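Long-range contact in P35 antigen (PDB 4ALY), which is an outer surface lipoprotein of the Lyme disease spirochaete, apparently needed for infection through the bite of a tick: residues Y128-N140 with L170-E182. Sequence-based numbering, arbitrary orientation.
Sequences YTEERRMLYTSLN and LINRGFSIQLAME. With SO4 (sulfate ion), chain D.
The guanidinium of Arg-133 and the carboxylate of Glu-182 meet edge to edge, their planes 12° apart. Arg-133 NH2 donates to the syn lone pair of Glu-182 OE1 at 2.8 Å, forming a salt bridge. A weak second bond runs from Arg-133 NH1 to Glu-182 OE2. On its other side, facing NE, NH1 of Arg-133 donates in plane to Thr-137 OG1 at 2.6 Å. Met-134 CB lies over the rim of one guanidinium face. Bends at chi2 and chi3 fold the arginine back towards Glu-182.

The Phe-175 ring has Leu-179 CB over the rim of one face and Ile-171 O and Leu-135 N at its edge. Glu-131 CG approaches Phe-175 CE1 obliquely, at 3.6 Å. Met-134 also approaches this ring obliquely, with SD 5.0 Å from the centroid, a Met-aromatic contact.

Gln-178 NE2 reaches Glu-182 OE2 from above the carboxylate plane at 3.0 Å, while Gln-178 OE1 accepts from Lys-217 NZ. Met-134 is a knob in a hole formed by Phe-175, Gln-178, Leu-179 and Glu-182. Ser-138 CB packs against Gly-174 O at 3.3 Å. Ser-138 OG donates to Leu-135 O and accepts from Trp-220 NE1.

Helix 129-137 crosses segment 170-182 of helix 163-189 at 89°, inside the helical BbCRASP-1-type domain. Arginine and amide donors grip both oxygens of the buried Glu-182 carboxylate, which would favour its charged form and fix its rotation.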
loop_
_atom_site.group_PDB
_atom_site.type_symbol
_atom_site.label_atom_id
_atom_site.label_comp_id
_atom_site.label_asym_id
_atom_site.label_seq_id
_atom_site.Cartn_x
_atom_site.Cartn_y
_atom_site.Cartn_z
ATOM N N TYR A 128 15.021 -2.787 -4.981
ATOM C CA TYR A 128 13.637 -2.658 -4.547
ATOM C C TYR A 128 13.516 -2.573 -3.032
ATOM O O TYR A 128 12.445 -2.783 -2.480
ATOM C CB TYR A 128 12.822 -3.812 -5.114
ATOM C CG TYR A 128 12.783 -3.702 -6.600
ATOM C CD1 TYR A 128 11.992 -2.752 -7.203
ATOM C CD2 TYR A 128 13.588 -4.510 -7.407
ATOM C CE1 TYR A 128 11.983 -2.580 -8.578
ATOM C CE2 TYR A 128 13.574 -4.366 -8.779
ATOM C CZ TYR A 128 12.778 -3.387 -9.361
ATOM O OH TYR A 128 12.724 -3.218 -10.741
ATOM N N THR A 129 14.631 -2.275 -2.362
ATOM C CA THR A 129 14.610 -1.978 -0.925
ATOM C C THR A 129 13.455 -1.041 -0.524
ATOM O O THR A 129 12.584 -1.426 0.305
ATOM C CB THR A 129 15.958 -1.362 -0.470
ATOM O OG1 THR A 129 17.026 -2.206 -0.904
ATOM C CG2 THR A 129 15.996 -1.207 1.042
ATOM N N GLU A 130 13.438 0.157 -1.127
ATOM C CA GLU A 130 12.350 1.125 -0.886
ATOM C C GLU A 130 10.918 0.580 -1.048
ATOM O O GLU A 130 10.062 0.745 -0.154
ATOM C CB GLU A 130 12.494 2.345 -1.739
ATOM C CG GLU A 130 12.691 3.618 -0.948
ATOM C CD GLU A 130 11.695 4.699 -1.383
ATOM O OE1 GLU A 130 10.914 4.431 -2.324
ATOM O OE2 GLU A 130 11.659 5.806 -0.783
ATOM N N GLU A 131 10.664 -0.066 -2.174
ATOM C CA GLU A 131 9.364 -0.604 -2.492
ATOM C C GLU A 131 8.969 -1.755 -1.538
ATOM O O GLU A 131 7.847 -1.863 -1.031
ATOM C CB GLU A 131 9.407 -1.113 -3.916
ATOM C CG GLU A 131 9.392 -0.011 -4.923
ATOM C CD GLU A 131 10.778 0.397 -5.368
ATOM O OE1 GLU A 131 11.826 0.055 -4.739
ATOM O OE2 GLU A 131 10.804 1.103 -6.388
ATOM N N ARG A 132 9.913 -2.589 -1.235
ATOM C CA ARG A 132 9.668 -3.530 -0.197
ATOM C C ARG A 132 9.199 -2.851 1.148
ATOM O O ARG A 132 8.173 -3.241 1.731
ATOM C CB ARG A 132 10.897 -4.344 -0.017
ATOM C CG ARG A 132 10.834 -5.705 -0.599
ATOM C CD ARG A 132 12.024 -6.483 -0.022
ATOM N NE ARG A 132 12.846 -6.381 -1.173
ATOM C CZ ARG A 132 14.109 -6.007 -1.255
ATOM N NH1 ARG A 132 14.867 -5.770 -0.185
ATOM N NH2 ARG A 132 14.592 -6.006 -2.486
ATOM N N ARG A 133 9.947 -1.863 1.622
ATOM C CA ARG A 133 9.643 -1.072 2.828
ATOM C C ARG A 133 8.198 -0.496 2.787
ATOM O O ARG A 133 7.375 -0.681 3.766
ATOM C CB ARG A 133 10.716 0.035 3.052
ATOM C CG ARG A 133 10.747 0.611 4.506
ATOM C CD ARG A 133 9.586 1.597 4.753
ATOM N NE ARG A 133 9.547 2.623 3.724
ATOM C CZ ARG A 133 8.466 3.331 3.459
ATOM N NH1 ARG A 133 7.374 3.055 4.129
ATOM N NH2 ARG A 133 8.449 4.274 2.526
ATOM N N MET A 134 7.831 0.102 1.646
ATOM C CA MET A 134 6.462 0.686 1.465
ATOM C C MET A 134 5.454 -0.453 1.575
ATOM O O MET A 134 4.435 -0.329 2.196
ATOM C CB MET A 134 6.350 1.397 0.126
ATOM C CG MET A 134 6.350 2.918 0.195
ATOM S SD MET A 134 6.948 3.604 -1.350
ATOM C CE MET A 134 7.478 5.264 -0.887
ATOM N N LEU A 135 5.763 -1.610 1.023
ATOM C CA LEU A 135 4.852 -2.698 1.188
ATOM C C LEU A 135 4.667 -3.054 2.707
ATOM O O LEU A 135 3.545 -3.341 3.149
ATOM C CB LEU A 135 5.386 -3.896 0.434
ATOM C CG LEU A 135 4.587 -5.180 0.574
ATOM C CD1 LEU A 135 3.131 -5.005 0.070
ATOM C CD2 LEU A 135 5.367 -6.258 -0.224
ATOM N N TYR A 136 5.763 -3.048 3.489
ATOM C CA TYR A 136 5.690 -3.464 4.898
ATOM C C TYR A 136 4.897 -2.414 5.689
ATOM O O TYR A 136 4.059 -2.754 6.521
ATOM C CB TYR A 136 7.100 -3.615 5.506
ATOM C CG TYR A 136 8.055 -4.584 4.831
ATOM C CD1 TYR A 136 7.602 -5.761 4.220
ATOM C CD2 TYR A 136 9.422 -4.325 4.799
ATOM C CE1 TYR A 136 8.481 -6.666 3.638
ATOM C CE2 TYR A 136 10.308 -5.187 4.176
ATOM C CZ TYR A 136 9.823 -6.389 3.618
ATOM O OH TYR A 136 10.706 -7.293 3.017
ATOM N N THR A 137 5.173 -1.142 5.420
ATOM C CA THR A 137 4.435 -0.045 5.967
ATOM C C THR A 137 2.939 -0.144 5.635
ATOM O O THR A 137 2.109 0.257 6.474
ATOM C CB THR A 137 5.024 1.269 5.445
ATOM O OG1 THR A 137 6.392 1.326 5.849
ATOM C CG2 THR A 137 4.344 2.469 6.003
ATOM N N SER A 138 2.590 -0.759 4.492
ATOM C CA SER A 138 1.192 -0.790 4.063
ATOM C C SER A 138 0.423 -1.709 4.956
ATOM O O SER A 138 -0.819 -1.736 4.967
ATOM C CB SER A 138 1.068 -1.184 2.577
ATOM O OG SER A 138 1.101 -2.590 2.375
ATOM N N LEU A 139 1.170 -2.518 5.682
ATOM C CA LEU A 139 0.569 -3.445 6.642
ATOM C C LEU A 139 0.986 -2.920 8.050
ATOM O O LEU A 139 1.203 -3.719 8.990
ATOM C CB LEU A 139 1.093 -4.897 6.356
ATOM C CG LEU A 139 0.522 -5.643 5.138
ATOM C CD1 LEU A 139 1.347 -6.820 4.513
ATOM C CD2 LEU A 139 -0.902 -6.057 5.477
ATOM N N ASN A 140 1.195 -1.594 8.148
ATOM C CA ASN A 140 1.569 -0.976 9.445
ATOM C C ASN A 140 2.860 -1.496 10.090
ATOM O O ASN A 140 3.066 -1.371 11.274
ATOM C CB ASN A 140 0.390 -1.080 10.456
ATOM C CG ASN A 140 -0.805 -0.206 10.061
ATOM O OD1 ASN A 140 -0.698 0.696 9.255
ATOM N ND2 ASN A 140 -1.927 -0.486 10.623
ATOM N N LEU A 170 0.070 -7.758 -3.875
ATOM C CA LEU A 170 1.033 -7.148 -3.003
ATOM C C LEU A 170 1.445 -5.794 -3.577
ATOM O O LEU A 170 1.647 -4.802 -2.865
ATOM C CB LEU A 170 2.246 -8.091 -2.825
ATOM C CG LEU A 170 2.136 -9.318 -1.895
ATOM C CD1 LEU A 170 3.473 -10.085 -1.847
ATOM C CD2 LEU A 170 1.714 -8.921 -0.479
ATOM N N ILE A 171 1.560 -5.752 -4.884
ATOM C CA ILE A 171 2.118 -4.586 -5.514
ATOM C C ILE A 171 1.061 -3.583 -5.971
ATOM O O ILE A 171 1.157 -2.398 -5.681
ATOM C CB ILE A 171 3.036 -5.038 -6.656
ATOM C CG1 ILE A 171 4.192 -5.816 -5.980
ATOM C CG2 ILE A 171 3.445 -3.824 -7.522
ATOM C CD1 ILE A 171 5.285 -6.261 -6.915
ATOM N N ASN A 172 0.047 -4.067 -6.653
ATOM C CA ASN A 172 -0.915 -3.177 -7.273
ATOM C C ASN A 172 -1.952 -2.786 -6.267
ATOM O O ASN A 172 -2.535 -1.706 -6.424
ATOM C CB ASN A 172 -1.575 -3.857 -8.455
ATOM C CG ASN A 172 -0.581 -4.192 -9.568
ATOM O OD1 ASN A 172 -0.701 -3.647 -10.621
ATOM N ND2 ASN A 172 0.409 -5.045 -9.316
ATOM N N ARG A 173 -2.155 -3.637 -5.231
ATOM C CA ARG A 173 -2.974 -3.251 -4.109
ATOM C C ARG A 173 -2.159 -2.642 -2.923
ATOM O O ARG A 173 -2.190 -1.430 -2.742
ATOM C CB ARG A 173 -4.086 -4.286 -3.695
ATOM C CG ARG A 173 -4.726 -3.901 -2.374
ATOM C CD ARG A 173 -6.243 -3.941 -2.112
ATOM N NE ARG A 173 -6.732 -5.274 -1.864
ATOM C CZ ARG A 173 -7.696 -5.597 -1.000
ATOM N NH1 ARG A 173 -8.297 -4.699 -0.229
ATOM N NH2 ARG A 173 -8.054 -6.871 -0.914
ATOM N N GLY A 174 -1.439 -3.441 -2.131
ATOM C CA GLY A 174 -0.865 -2.935 -0.870
ATOM C C GLY A 174 0.227 -1.916 -1.087
ATOM O O GLY A 174 0.155 -0.772 -0.534
ATOM N N PHE A 175 1.209 -2.269 -1.931
ATOM C CA PHE A 175 2.250 -1.290 -2.264
ATOM C C PHE A 175 1.590 -0.008 -2.812
ATOM O O PHE A 175 1.931 1.108 -2.359
ATOM C CB PHE A 175 3.298 -1.851 -3.203
ATOM C CG PHE A 175 4.148 -0.803 -3.844
ATOM C CD1 PHE A 175 5.299 -0.326 -3.207
ATOM C CD2 PHE A 175 3.812 -0.290 -5.083
ATOM C CE1 PHE A 175 6.075 0.640 -3.813
ATOM C CE2 PHE A 175 4.565 0.705 -5.695
ATOM C CZ PHE A 175 5.702 1.175 -5.060
ATOM N N SER A 176 0.613 -0.124 -3.720
ATOM C CA SER A 176 0.228 1.101 -4.491
ATOM C C SER A 176 -0.433 2.140 -3.600
ATOM O O SER A 176 -0.257 3.315 -3.799
ATOM C CB SER A 176 -0.695 0.723 -5.651
ATOM O OG SER A 176 0.045 0.031 -6.610
ATOM N N ILE A 177 -1.226 1.673 -2.630
ATOM C CA ILE A 177 -1.988 2.521 -1.690
ATOM C C ILE A 177 -1.041 3.302 -0.744
ATOM O O ILE A 177 -1.227 4.519 -0.496
ATOM C CB ILE A 177 -2.881 1.650 -0.817
ATOM C CG1 ILE A 177 -3.924 0.884 -1.675
ATOM C CG2 ILE A 177 -3.501 2.505 0.293
ATOM C CD1 ILE A 177 -4.674 -0.165 -0.880
ATOM N N GLN A 178 -0.055 2.575 -0.192
ATOM C CA GLN A 178 0.981 3.151 0.634
ATOM C C GLN A 178 1.821 4.188 -0.150
ATOM O O GLN A 178 1.909 5.332 0.288
ATOM C CB GLN A 178 1.852 2.047 1.256
ATOM C CG GLN A 178 2.762 2.565 2.318
ATOM C CD GLN A 178 1.982 3.198 3.481
ATOM O OE1 GLN A 178 0.935 2.679 3.925
ATOM N NE2 GLN A 178 2.487 4.342 3.968
ATOM N N LEU A 179 2.374 3.816 -1.316
ATOM C CA LEU A 179 3.030 4.786 -2.215
ATOM C C LEU A 179 2.169 6.030 -2.437
ATOM O O LEU A 179 2.667 7.172 -2.344
ATOM C CB LEU A 179 3.346 4.153 -3.579
ATOM C CG LEU A 179 3.818 5.129 -4.670
ATOM C CD1 LEU A 179 5.151 5.816 -4.320
ATOM C CD2 LEU A 179 3.969 4.423 -6.012
ATOM N N ALA A 180 0.876 5.826 -2.728
ATOM C CA ALA A 180 0.002 6.990 -2.943
ATOM C C ALA A 180 0.002 7.887 -1.696
ATOM O O ALA A 180 0.132 9.111 -1.835
ATOM C CB ALA A 180 -1.416 6.582 -3.299
ATOM N N MET A 181 -0.133 7.309 -0.495
ATOM C CA MET A 181 -0.150 8.149 0.712
ATOM C C MET A 181 1.117 9.001 0.871
ATOM O O MET A 181 1.064 10.139 1.374
ATOM C CB MET A 181 -0.377 7.320 1.974
ATOM C CG MET A 181 -1.719 6.598 2.018
ATOM S SD MET A 181 -1.759 5.299 3.272
ATOM C CE MET A 181 -2.102 6.254 4.738
ATOM N N GLU A 182 2.252 8.468 0.417
ATOM C CA GLU A 182 3.518 9.128 0.684
ATOM C C GLU A 182 3.885 10.128 -0.421
ATOM O O GLU A 182 4.595 11.099 -0.165
ATOM C CB GLU A 182 4.649 8.105 0.923
ATOM C CG GLU A 182 4.266 7.128 2.009
ATOM C CD GLU A 182 5.374 6.201 2.464
ATOM O OE1 GLU A 182 6.423 6.127 1.780
ATOM O OE2 GLU A 182 5.157 5.529 3.513
HETATM S S SO4 D . -1.320 -2.647 13.921
HETATM O O1 SO4 D . 0.119 -2.959 14.109
HETATM O O2 SO4 D . -1.948 -3.561 12.915
HETATM O O3 SO4 D . -1.446 -1.233 13.496
HETATM O O4 SO4 D . -1.995 -2.781 15.231
#